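Local coordinates for protein angiotensin-converting enzyme (Anopheles gambiae, PDB 6S1Y) that is a zinc metallopeptidase of the angiotensin-converting enzyme family that probably trims short peptides in the mosquito and is studied as a target for insecticides, at residues 392-397 and 506-511. Sequence-based numbering, arbitrary orientation.
Sequences SLSVST and QFHRAA
His508 reaches from helix 495-514 to helix 381-395, where Leu393 lies over one face of its ring and a water at the ring edge leads on to Ser394. At the root of the histidine, His508 CB meets the methyl CD1 of Leu393 at 3.7 Å. The ring starts at CG, anti to the backbone N (chi1 177°), which carries it toward helix 381-395; His508 CG lies 3.8 Å from Leu393 CD1. Farther out, Leu393 CB takes over in a CH-pi contact, 4.0 Å from the centroid of the His508 ring and 19° off the normal. Helix 381-395 also carries Glu385, which binds the zinc together with His357 and His361 of the HExxH helix 349-368; Ser392 and Val395 pack on Phe353 and His356 of that helix, and the side chain of Leu393 is about 14 Å from the bound ligand. In the ring plane, the water is hydrogen-bonded to His508 ND1 at 2.6 Å and to Ser394 OG at 2.7 Å, and with the bond at the other ring nitrogen it would fix the rotation of this buried imidazole about CB-CG. Ser394 OG is also hydrogen-bonded to Ile532 N. At the far tip, His508 NE2 is hydrogen-bonded to Leu527 O.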
loop_
_atom_site.group_PDB
_atom_site.type_symbol
_atom_site.label_atom_id
_atom_site.label_comp_id
_atom_site.label_asym_id
_atom_site.label_seq_id
_atom_site.Cartn_x
_atom_site.Cartn_y
_atom_site.Cartn_z
ATOM N N SER A 392 0.316 1.468 13.457
ATOM C CA SER A 392 1.588 0.752 13.410
ATOM C C SER A 392 2.740 1.630 13.875
ATOM O O SER A 392 3.710 1.116 14.449
ATOM C CB SER A 392 1.871 0.244 11.994
ATOM O OG SER A 392 1.024 -0.837 11.680
ATOM N N LEU A 393 2.664 2.946 13.633
ATOM C CA LEU A 393 3.692 3.849 14.167
ATOM C C LEU A 393 3.761 3.787 15.694
ATOM O O LEU A 393 4.851 3.794 16.266
ATOM C CB LEU A 393 3.445 5.286 13.699
ATOM C CG LEU A 393 3.847 5.566 12.241
ATOM C CD1 LEU A 393 3.438 6.963 11.792
ATOM C CD2 LEU A 393 5.335 5.415 12.047
ATOM N N SER A 394 2.609 3.738 16.378
ATOM C CA SER A 394 2.628 3.615 17.835
ATOM C C SER A 394 3.097 2.226 18.254
ATOM O O SER A 394 3.921 2.093 19.169
ATOM C CB SER A 394 1.238 3.898 18.431
ATOM O OG SER A 394 0.910 5.281 18.422
ATOM N N VAL A 395 2.584 1.185 17.586
ATOM C CA VAL A 395 2.914 -0.185 17.949
ATOM C C VAL A 395 4.402 -0.442 17.825
ATOM O O VAL A 395 4.950 -1.311 18.511
ATOM C CB VAL A 395 2.135 -1.184 17.069
ATOM C CG1 VAL A 395 2.693 -2.565 17.282
ATOM C CG2 VAL A 395 0.666 -1.171 17.392
ATOM N N SER A 396 5.080 0.289 16.932
ATOM C CA SER A 396 6.478 0.002 16.675
ATOM C C SER A 396 7.394 0.539 17.764
ATOM O O SER A 396 8.529 0.071 17.875
ATOM C CB SER A 396 6.878 0.568 15.316
ATOM O OG SER A 396 6.931 1.988 15.339
ATOM N N THR A 397 6.923 1.470 18.584
ATOM C CA THR A 397 7.781 2.075 19.590
ATOM C C THR A 397 8.223 1.045 20.624
ATOM O O THR A 397 7.478 0.114 20.954
ATOM C CB THR A 397 7.065 3.205 20.316
ATOM O OG1 THR A 397 5.923 2.671 20.993
ATOM C CG2 THR A 397 6.645 4.284 19.344
ATOM N N GLN A 506 1.566 13.193 9.482
ATOM C CA GLN A 506 0.726 14.306 9.923
ATOM C C GLN A 506 -0.357 13.825 10.884
ATOM O O GLN A 506 -0.583 14.439 11.927
ATOM C CB GLN A 506 0.119 15.000 8.707
ATOM C CG GLN A 506 1.164 15.583 7.769
ATOM C CD GLN A 506 0.574 16.277 6.583
ATOM O OE1 GLN A 506 0.598 15.755 5.455
ATOM N NE2 GLN A 506 0.058 17.477 6.799
ATOM N N PHE A 507 -1.017 12.711 10.559
ATOM C CA PHE A 507 -2.030 12.131 11.440
ATOM C C PHE A 507 -1.404 11.688 12.762
ATOM O O PHE A 507 -1.937 11.966 13.845
ATOM C CB PHE A 507 -2.701 10.937 10.750
ATOM C CG PHE A 507 -3.501 11.287 9.506
ATOM C CD1 PHE A 507 -3.895 12.582 9.242
ATOM C CD2 PHE A 507 -3.894 10.291 8.633
ATOM C CE1 PHE A 507 -4.657 12.874 8.124
ATOM C CE2 PHE A 507 -4.654 10.574 7.508
ATOM C CZ PHE A 507 -5.033 11.865 7.249
ATOM N N HIS A 508 -0.269 10.982 12.691
ATOM C CA HIS A 508 0.411 10.524 13.901
ATOM C C HIS A 508 0.782 11.691 14.806
ATOM O O HIS A 508 0.635 11.608 16.030
ATOM C CB HIS A 508 1.658 9.733 13.505
ATOM C CG HIS A 508 2.494 9.250 14.655
ATOM N ND1 HIS A 508 2.059 8.295 15.542
ATOM C CD2 HIS A 508 3.763 9.546 15.020
ATOM C CE1 HIS A 508 3.013 8.027 16.411
ATOM N NE2 HIS A 508 4.057 8.779 16.122
ATOM N N ARG A 509 1.295 12.775 14.226
ATOM C CA ARG A 509 1.687 13.927 15.027
ATOM C C ARG A 509 0.482 14.520 15.742
ATOM O O ARG A 509 0.560 14.855 16.930
ATOM C CB ARG A 509 2.345 14.977 14.136
ATOM C CG ARG A 509 2.667 16.305 14.846
ATOM C CD ARG A 509 3.570 17.200 14.018
ATOM N NE ARG A 509 2.925 17.655 12.798
ATOM C CZ ARG A 509 3.522 18.383 11.863
ATOM N NH1 ARG A 509 4.796 18.744 12.011
ATOM N NH2 ARG A 509 2.847 18.748 10.779
ATOM N N ALA A 510 -0.638 14.656 15.032
ATOM C CA ALA A 510 -1.844 15.200 15.640
ATOM C C ALA A 510 -2.371 14.287 16.734
ATOM O O ALA A 510 -2.810 14.758 17.788
ATOM C CB ALA A 510 -2.905 15.423 14.562
ATOM N N ALA A 511 -2.321 12.975 16.524
ATOM C CA ALA A 511 -2.864 12.076 17.534
ATOM C C ALA A 511 -1.982 12.030 18.773
ATOM O O ALA A 511 -2.493 11.919 19.896
ATOM C CB ALA A 511 -3.042 10.669 16.955
HETATM O O HOH W 1 0.235 6.507 16.132
#